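Local coordinates for putative iron binding protein (Bordetella pertussis Tohama I, PDB 1Y9U) that probably binds ferric iron in the periplasm through tyrosine side chains, as a solute-binding protein of a bacterial iron uptake system, at residues L10-E15 / V34-V39; A159-L164 / S313-K318. One frame throughout, in Å; residues are numbered along the deposited sequence.

Contact 1. Residues L10-E15 / V34-V39; sequences LYTTRE and VNTVFV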
ATOM      1  N   LEU A  10       4.077 -19.318  -7.720  1.00 15.90           N
ATOM      2  CA  LEU A  10       3.879 -17.922  -7.312  1.00 15.68           C
ATOM      3  C   LEU A  10       5.221 -17.244  -7.156  1.00 15.66           C
ATOM      4  O   LEU A  10       5.978 -17.600  -6.268  1.00 16.54           O
ATOM      5  CB  LEU A  10       3.129 -17.879  -5.989  1.00 16.05           C
ATOM      6  CG  LEU A  10       2.938 -16.480  -5.366  1.00 15.90           C
ATOM      7  CD1 LEU A  10       2.056 -15.594  -6.231  1.00 16.35           C
ATOM      8  CD2 LEU A  10       2.373 -16.614  -3.961  1.00 18.54           C
ATOM      9  N   TYR A  11       5.507 -16.282  -8.018  1.00 15.67           N
ATOM     10  CA  TYR A  11       6.688 -15.434  -7.856  1.00 16.18           C
ATOM     11  C   TYR A  11       6.244 -14.203  -7.078  1.00 16.16           C
ATOM     12  O   TYR A  11       5.374 -13.475  -7.541  1.00 16.03           O
ATOM     13  CB  TYR A  11       7.240 -14.978  -9.208  1.00 16.50           C
ATOM     14  CG  TYR A  11       8.068 -15.992  -9.990  1.00 18.38           C
ATOM     15  CD1 TYR A  11       7.779 -17.356  -9.973  1.00 20.22           C
ATOM     16  CD2 TYR A  11       9.126 -15.565 -10.775  1.00 19.19           C
ATOM     17  CE1 TYR A  11       8.536 -18.250 -10.709  1.00 21.67           C
ATOM     18  CE2 TYR A  11       9.877 -16.458 -11.509  1.00 20.78           C
ATOM     19  CZ  TYR A  11       9.580 -17.787 -11.463  1.00 21.37           C
ATOM     20  OH  TYR A  11      10.332 -18.667 -12.206  1.00 23.59           O
ATOM     21  N   THR A  12       6.868 -13.960  -5.927  1.00 16.06           N
ATOM     22  CA  THR A  12       6.424 -12.917  -5.004  1.00 15.95           C
ATOM     23  C   THR A  12       7.569 -12.113  -4.434  1.00 16.61           C
ATOM     24  O   THR A  12       8.572 -12.674  -4.025  1.00 15.86           O
ATOM     25  CB  THR A  12       5.616 -13.527  -3.858  1.00 15.79           C
ATOM     26  OG1 THR A  12       5.317 -12.508  -2.883  1.00 15.54           O
ATOM     27  CG2 THR A  12       6.396 -14.649  -3.130  1.00 16.47           C
ATOM     28  N   THR A  13       7.391 -10.794  -4.378  1.00 16.97           N
ATOM     29  CA  THR A  13       8.349  -9.922  -3.709  1.00 17.86           C
ATOM     30  C   THR A  13       7.954  -9.703  -2.253  1.00 19.30           C
ATOM     31  O   THR A  13       8.664  -9.008  -1.506  1.00 20.26           O
ATOM     32  CB  THR A  13       8.470  -8.571  -4.425  1.00 17.45           C
ATOM     33  OG1 THR A  13       7.263  -7.809  -4.235  1.00 17.67           O
ATOM     34  CG2 THR A  13       8.643  -8.719  -5.957  1.00 19.00           C
ATOM     35  N   ARG A  14       6.797 -10.236  -1.855  1.00 20.68           N
ATOM     36  CA  ARG A  14       6.367 -10.242  -0.455  1.00 22.33           C
ATOM     37  C   ARG A  14       6.922 -11.461   0.261  1.00 24.59           C
ATOM     38  O   ARG A  14       6.833 -12.574  -0.282  1.00 24.65           O
ATOM     39  CB  ARG A  14       4.834 -10.268  -0.365  1.00 22.38           C
ATOM     40  CG  ARG A  14       4.150  -9.173  -1.143  1.00 21.95           C
ATOM     41  CD  ARG A  14       2.862  -8.707  -0.473  1.00 23.62           C
ATOM     42  NE  ARG A  14       3.187  -7.815   0.649  1.00 24.46           N
ATOM     43  CZ  ARG A  14       2.294  -7.091   1.316  1.00 23.46           C
ATOM     44  NH1 ARG A  14       1.002  -7.176   1.035  1.00 23.30           N
ATOM     45  NH2 ARG A  14       2.689  -6.298   2.279  1.00 21.28           N
ATOM     46  N   GLU A  15       7.404 -11.276   1.494  1.00 27.07           N
ATOM     47  CA  GLU A  15       8.093 -12.338   2.239  1.00 29.35           C
ATOM     48  C   GLU A  15       7.135 -13.516   2.273  1.00 29.72           C
ATOM     49  O   GLU A  15       5.974 -13.332   2.639  1.00 30.17           O
ATOM     50  CB  GLU A  15       8.421 -11.960   3.710  1.00 30.55           C
ATOM     51  CG  GLU A  15       9.215 -10.684   4.026  1.00 33.74           C
ATOM     52  CD  GLU A  15      10.479 -10.467   3.199  1.00 37.38           C
ATOM     53  OE1 GLU A  15      10.372  -9.839   2.117  1.00 39.86           O
ATOM     54  OE2 GLU A  15      11.592 -10.874   3.651  1.00 39.32           O
ATOM     55  N   VAL A  34       1.681 -25.674  -4.505  1.00 19.54           N
ATOM     56  CA  VAL A  34       2.088 -24.298  -4.722  1.00 19.95           C
ATOM     57  C   VAL A  34       3.601 -24.182  -4.556  1.00 19.63           C
ATOM     58  O   VAL A  34       4.125 -24.541  -3.517  1.00 19.79           O
ATOM     59  CB  VAL A  34       1.378 -23.352  -3.746  1.00 19.87           C
ATOM     60  CG1 VAL A  34       1.825 -21.926  -3.990  1.00 19.69           C
ATOM     61  CG2 VAL A  34      -0.134 -23.469  -3.922  1.00 20.52           C
ATOM     62  N   ASN A  35       4.276 -23.695  -5.592  1.00 19.52           N
ATOM     63  CA  ASN A  35       5.703 -23.383  -5.529  1.00 20.34           C
ATOM     64  C   ASN A  35       5.856 -21.907  -5.244  1.00 21.09           C
ATOM     65  O   ASN A  35       5.476 -21.080  -6.063  1.00 21.25           O
ATOM     66  CB  ASN A  35       6.389 -23.712  -6.845  1.00 20.21           C
ATOM     67  CG  ASN A  35       6.156 -25.151  -7.275  1.00 20.50           C
ATOM     68  OD1 ASN A  35       6.362 -26.075  -6.495  1.00 22.28           O
ATOM     69  ND2 ASN A  35       5.694 -25.331  -8.504  1.00 22.06           N
ATOM     70  N   THR A  36       6.406 -21.589  -4.081  1.00 21.95           N
ATOM     71  CA  THR A  36       6.581 -20.205  -3.656  1.00 22.46           C
ATOM     72  C   THR A  36       8.002 -19.811  -4.003  1.00 22.43           C
ATOM     73  O   THR A  36       8.951 -20.400  -3.483  1.00 23.58           O
ATOM     74  CB  THR A  36       6.358 -20.056  -2.145  1.00 22.93           C
ATOM     75  OG1 THR A  36       5.017 -20.428  -1.791  1.00 24.50           O
ATOM     76  CG2 THR A  36       6.463 -18.584  -1.727  1.00 23.90           C
ATOM     77  N   VAL A  37       8.136 -18.833  -4.890  1.00 21.79           N
ATOM     78  CA  VAL A  37       9.424 -18.314  -5.339  1.00 21.61           C
ATOM     79  C   VAL A  37       9.559 -16.861  -4.895  1.00 20.78           C
ATOM     80  O   VAL A  37       8.960 -15.965  -5.475  1.00 19.54           O
ATOM     81  CB  VAL A  37       9.591 -18.430  -6.864  1.00 22.03           C
ATOM     82  CG1 VAL A  37      10.928 -17.826  -7.310  1.00 22.94           C
ATOM     83  CG2 VAL A  37       9.505 -19.902  -7.300  1.00 22.84           C
ATOM     84  N   PHE A  38      10.391 -16.642  -3.880  1.00 20.38           N
ATOM     85  CA  PHE A  38      10.616 -15.322  -3.319  1.00 20.84           C
ATOM     86  C   PHE A  38      11.626 -14.567  -4.179  1.00 21.70           C
ATOM     87  O   PHE A  38      12.772 -15.033  -4.381  1.00 22.05           O
ATOM     88  CB  PHE A  38      11.105 -15.462  -1.882  1.00 20.44           C
ATOM     89  CG  PHE A  38      11.434 -14.148  -1.207  1.00 20.32           C
ATOM     90  CD1 PHE A  38      10.534 -13.092  -1.205  1.00 20.73           C
ATOM     91  CD2 PHE A  38      12.647 -13.980  -0.553  1.00 21.23           C
ATOM     92  CE1 PHE A  38      10.850 -11.902  -0.585  1.00 20.74           C
ATOM     93  CE2 PHE A  38      12.957 -12.779   0.060  1.00 21.25           C
ATOM     94  CZ  PHE A  38      12.057 -11.753   0.054  1.00 20.49           C
ATOM     95  N   VAL A  39      11.214 -13.417  -4.690  1.00 22.91           N
ATOM     96  CA  VAL A  39      12.062 -12.554  -5.504  1.00 24.07           C
ATOM     97  C   VAL A  39      12.181 -11.188  -4.814  1.00 25.53           C
ATOM     98  O   VAL A  39      11.339 -10.299  -5.005  1.00 25.01           O
ATOM     99  CB  VAL A  39      11.504 -12.400  -6.933  1.00 24.37           C
ATOM    100  CG1 VAL A  39      12.443 -11.585  -7.797  1.00 24.83           C
ATOM    101  CG2 VAL A  39      11.231 -13.780  -7.565  1.00 24.56           C
TER

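Contact 2. Residues A159-L164 / S313-K318; sequences ATEKWL and SELVDK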
ATOM      1  N   ALA A 159      -1.217  23.529  -7.135  1.00 15.37           N
ATOM      2  CA  ALA A 159      -1.708  23.344  -5.782  1.00 14.73           C
ATOM      3  C   ALA A 159      -0.788  22.369  -5.048  1.00 13.16           C
ATOM      4  O   ALA A 159      -0.501  22.554  -3.875  1.00 13.17           O
ATOM      5  CB  ALA A 159      -3.122  22.816  -5.777  1.00 14.81           C
ATOM      6  N   THR A 160      -0.317  21.344  -5.746  1.00 12.17           N
ATOM      7  CA  THR A 160       0.522  20.318  -5.123  1.00 11.78           C
ATOM      8  C   THR A 160       1.872  20.893  -4.706  1.00 11.59           C
ATOM      9  O   THR A 160       2.378  20.604  -3.614  1.00 11.18           O
ATOM     10  CB  THR A 160       0.698  19.124  -6.052  1.00 11.97           C
ATOM     11  OG1 THR A 160      -0.582  18.541  -6.303  1.00 11.86           O
ATOM     12  CG2 THR A 160       1.536  18.021  -5.378  1.00 12.66           C
ATOM     13  N   GLU A 161       2.451  21.745  -5.545  1.00 11.95           N
ATOM     14  CA  GLU A 161       3.701  22.391  -5.201  1.00 11.56           C
ATOM     15  C   GLU A 161       3.563  23.279  -3.961  1.00 11.68           C
ATOM     16  O   GLU A 161       4.426  23.272  -3.070  1.00 11.34           O
ATOM     17  CB  GLU A 161       4.204  23.224  -6.387  1.00 11.99           C
ATOM     18  CG  GLU A 161       5.499  23.924  -6.093  1.00 13.28           C
ATOM     19  CD  GLU A 161       6.026  24.743  -7.224  1.00 15.50           C
ATOM     20  OE1 GLU A 161       6.861  25.635  -6.921  1.00 16.87           O
ATOM     21  OE2 GLU A 161       5.627  24.492  -8.394  1.00 16.18           O
ATOM     22  N   LYS A 162       2.471  24.026  -3.896  1.00 11.42           N
ATOM     23  CA  LYS A 162       2.221  24.897  -2.759  1.00 11.96           C
ATOM     24  C   LYS A 162       2.065  24.074  -1.486  1.00 11.57           C
ATOM     25  O   LYS A 162       2.583  24.448  -0.452  1.00 11.58           O
ATOM     26  CB  LYS A 162       0.980  25.761  -3.012  1.00 12.64           C
ATOM     27  CG  LYS A 162       0.448  26.511  -1.802  1.00 16.36           C
ATOM     28  CD  LYS A 162      -0.531  27.623  -2.216  1.00 21.26           C
ATOM     29  CE  LYS A 162      -0.524  28.707  -1.184  1.00 25.73           C
ATOM     30  NZ  LYS A 162       0.481  29.785  -1.454  1.00 28.72           N
ATOM     31  N   TRP A 163       1.356  22.944  -1.580  1.00 10.61           N
ATOM     32  CA  TRP A 163       1.237  22.022  -0.452  1.00 10.60           C
ATOM     33  C   TRP A 163       2.598  21.531   0.002  1.00  9.80           C
ATOM     34  O   TRP A 163       2.910  21.572   1.182  1.00 10.05           O
ATOM     35  CB  TRP A 163       0.347  20.851  -0.841  1.00 10.79           C
ATOM     36  CG  TRP A 163       0.078  19.892   0.277  1.00 10.83           C
ATOM     37  CD1 TRP A 163      -0.802  20.072   1.281  1.00 12.00           C
ATOM     38  CD2 TRP A 163       0.721  18.633   0.515  1.00 10.62           C
ATOM     39  NE1 TRP A 163      -0.779  18.999   2.136  1.00 10.25           N
ATOM     40  CE2 TRP A 163       0.139  18.088   1.677  1.00 10.75           C
ATOM     41  CE3 TRP A 163       1.698  17.897  -0.162  1.00 11.81           C
ATOM     42  CZ2 TRP A 163       0.508  16.838   2.186  1.00  9.96           C
ATOM     43  CZ3 TRP A 163       2.077  16.663   0.353  1.00 10.99           C
ATOM     44  CH2 TRP A 163       1.471  16.151   1.509  1.00 11.39           C
ATOM     45  N   LEU A 164       3.417  21.067  -0.930  1.00  9.59           N
ATOM     46  CA  LEU A 164       4.752  20.585  -0.595  1.00  9.71           C
ATOM     47  C   LEU A 164       5.590  21.636   0.115  1.00  9.53           C
ATOM     48  O   LEU A 164       6.261  21.340   1.100  1.00  9.82           O
ATOM     49  CB  LEU A 164       5.490  20.074  -1.834  1.00 10.05           C
ATOM     50  CG  LEU A 164       5.012  18.711  -2.351  1.00 10.80           C
ATOM     51  CD1 LEU A 164       5.540  18.480  -3.749  1.00 12.16           C
ATOM     52  CD2 LEU A 164       5.434  17.590  -1.375  1.00 11.56           C
ATOM     53  N   SER A 313       7.801  13.104  -8.132  1.00 13.64           N
ATOM     54  CA  SER A 313       9.167  13.040  -7.659  1.00 13.69           C
ATOM     55  C   SER A 313       9.930  14.321  -8.034  1.00 14.77           C
ATOM     56  O   SER A 313      10.738  14.856  -7.258  1.00 14.49           O
ATOM     57  CB  SER A 313       9.902  11.821  -8.230  1.00 14.42           C
ATOM     58  OG  SER A 313      11.259  11.796  -7.851  1.00 15.65           O
ATOM     59  N   GLU A 314       9.676  14.798  -9.244  1.00 15.50           N
ATOM     60  CA  GLU A 314      10.364  15.994  -9.713  1.00 16.54           C
ATOM     61  C   GLU A 314       9.887  17.218  -8.933  1.00 15.71           C
ATOM     62  O   GLU A 314      10.702  18.109  -8.654  1.00 15.99           O
ATOM     63  CB  GLU A 314      10.264  16.121 -11.240  1.00 18.25           C
ATOM     64  CG  GLU A 314      11.175  15.091 -11.902  1.00 22.50           C
ATOM     65  CD  GLU A 314      10.934  14.821 -13.386  1.00 26.92           C
ATOM     66  OE1 GLU A 314      10.071  15.470 -14.016  1.00 30.88           O
ATOM     67  OE2 GLU A 314      11.644  13.934 -13.920  1.00 30.37           O
ATOM     68  N   LEU A 315       8.611  17.259  -8.542  1.00 15.11           N
ATOM     69  CA  LEU A 315       8.103  18.369  -7.723  1.00 15.26           C
ATOM     70  C   LEU A 315       8.732  18.346  -6.321  1.00 14.24           C
ATOM     71  O   LEU A 315       9.105  19.370  -5.766  1.00 13.63           O
ATOM     72  CB  LEU A 315       6.582  18.334  -7.601  1.00 16.69           C
ATOM     73  CG  LEU A 315       5.680  19.097  -8.554  1.00 18.76           C
ATOM     74  CD1 LEU A 315       4.270  19.039  -8.014  1.00 19.71           C
ATOM     75  CD2 LEU A 315       6.125  20.545  -8.766  1.00 18.81           C
ATOM     76  N   VAL A 316       8.844  17.171  -5.727  1.00 13.31           N
ATOM     77  CA  VAL A 316       9.480  17.034  -4.436  1.00 12.62           C
ATOM     78  C   VAL A 316      10.910  17.582  -4.476  1.00 12.90           C
ATOM     79  O   VAL A 316      11.335  18.309  -3.575  1.00 12.91           O
ATOM     80  CB  VAL A 316       9.433  15.547  -3.982  1.00 11.97           C
ATOM     81  CG1 VAL A 316      10.368  15.292  -2.793  1.00 11.77           C
ATOM     82  CG2 VAL A 316       7.999  15.114  -3.645  1.00 12.28           C
ATOM     83  N   ASP A 317      11.627  17.280  -5.557  1.00 13.42           N
ATOM     84  CA  ASP A 317      12.993  17.773  -5.728  1.00 14.28           C
ATOM     85  C   ASP A 317      13.048  19.290  -5.973  1.00 13.91           C
ATOM     86  O   ASP A 317      13.921  19.968  -5.414  1.00 14.74           O
ATOM     87  CB  ASP A 317      13.700  17.036  -6.857  1.00 15.11           C
ATOM     88  CG  ASP A 317      15.177  17.181  -6.793  1.00 19.28           C
ATOM     89  OD1 ASP A 317      15.793  16.818  -5.759  1.00 22.26           O
ATOM     90  OD2 ASP A 317      15.811  17.638  -7.755  1.00 25.86           O
ATOM     91  N   LYS A 318      12.092  19.805  -6.743  1.00 13.66           N
ATOM     92  CA  LYS A 318      12.002  21.240  -7.037  1.00 14.05           C
ATOM     93  C   LYS A 318      11.941  22.050  -5.761  1.00 13.99           C
ATOM     94  O   LYS A 318      12.613  23.060  -5.614  1.00 14.47           O
ATOM     95  CB  LYS A 318      10.757  21.528  -7.882  1.00 14.26           C
ATOM     96  CG  LYS A 318      10.575  23.014  -8.278  1.00 14.36           C
ATOM     97  CD  LYS A 318       9.272  23.273  -9.004  1.00 14.06           C
ATOM     98  CE  LYS A 318       9.203  24.718  -9.506  1.00 12.85           C
ATOM     99  NZ  LYS A 318       7.904  25.007 -10.121  1.00 15.19           N
TER
HETATM  100  O   HOH W   1       7.014  27.883  -8.512  1.00 15.97           O

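Contact 1. Residues L10-E15 / V34-V39
Strands 7-12 and 33-38 run parallel here, and four backbone hydrogen bonds lace them together. Leu-10 gives its N-H to Asn-35 O and takes Val-37 N on its own O (2.8 Å, nearly along the C=O axis); Thr-12 N then goes to Val-37 O, and Val-39 N returns to Thr-12 O. That last N-H is the straightest of the set (175°), yet it meets the carbonyl from above its plane.

Tyr-11 is the side chain to follow. CB leaves the strand on the same face of the sheet as Val-37; with chi1 at -78°, CG sits anti to the carbonyl carbon and the ring lies alongside Val-37. CD1 touches Val-37 CB at 3.8 Å and CE1 touches Val-37 CG2, while Val-37 CG1 stands over the ring face, 4.1 Å from the centroid, as a CH-pi contact. On the other flank CD2 meets Val-39 CG2 more loosely. Beyond the ring, OH is hydrogen-bonded to Glu-50 OE1 of helix 43-50.

Thr-12 faces the other side of the sheet with Leu-10. Its OG1, anti to the backbone N, accepts Arg-14 N and closes an ST turn where the strand ends. Past this turn Phe-38 CZ meets Glu-15 OE1 at 3.3 Å, the carboxylate nearly perpendicular to the ring.

Arg-14, salt-bridged to Glu-276, has its side chain about 6 Å from that of Tyr-199, which binds Fe(3+) in the iron-loaded protein; no iron is bound in this model. The arginine's charge, though partly balanced, may help to favour a tyrosinate, and the ST turn may help to hold its backbone.

Contact 2. Residues A159-L164 / S313-K318
Thr-160 opens the contact from helix 157-170. Its CG2, anti to the backbone N, touches Leu-315 CD1 at 3.9 Å, the two side chains crossing at about a right angle. The hydroxyl is hydrogen-bonded to the carbonyl of Gly-156 one turn back, so the methyl is what Thr-160 offers to the other helix.

Glu-161 comes next and reaches farthest. Fully extended, with CG anti to the backbone N, it passes Leu-315, whose CD2 lies 4.1 Å from Glu-161 CB, and carries its carboxylate to Lys-318. The lysine chain is also stretched out, anti at every torsion, and crosses the glutamate at about a right angle. Its NZ makes a hydrogen-bonded salt bridge to Glu-161 OE2 at 2.9 Å, arriving 32° out of the carboxylate plane. The other oxygen, OE1, is salt-bridged to Arg-165 and takes a hydrogen bond from a water, which in turn accepts a weak one from Lys-318 NZ. Two cations thus share one carboxylate, which should keep it ionised.

One turn on, Leu-164 closes the apolar part. Its CG stands anti to the carbonyl carbon (chi1 -75°), which brings CD1 to 4.0 Å from Leu-315 CB and 4.2 Å from Val-316 CG2. Leu-315 therefore lies against three residues of the first helix, Thr-160, Glu-161 and Leu-164, and Thr-160 also packs on helix 142-155.

The segment axes cross at -46° and approach to 9.8 Å. This is ordinary helix-on-helix packing, an apolar seam bordered by a salt bridge, and it sets the C-terminal helix 303-318 against helix 157-170 in a two-lobed periplasmic binding protein fold.

Overall arrangement
Starting at the N terminus, the chain closes contact 1 almost at once: strand 7-12, helix 20-30 and strand 33-38 form a beta-alpha-beta unit, with only 18 residues between the paired segments. Contact 2 opens much later and spans 148 residues, from helix 157-170 round to helix 303-318 near the C terminus. The two loops follow in series, neither nesting nor crossing. The centres of contact 1 and contact 2 lie about 36 Å apart, on opposite sides of the chain's centre, and the two do not touch. Contact 1 joins two parallel strands at an edge of the mixed sheet, whereas contact 2 ties the last helix to the middle of the chain.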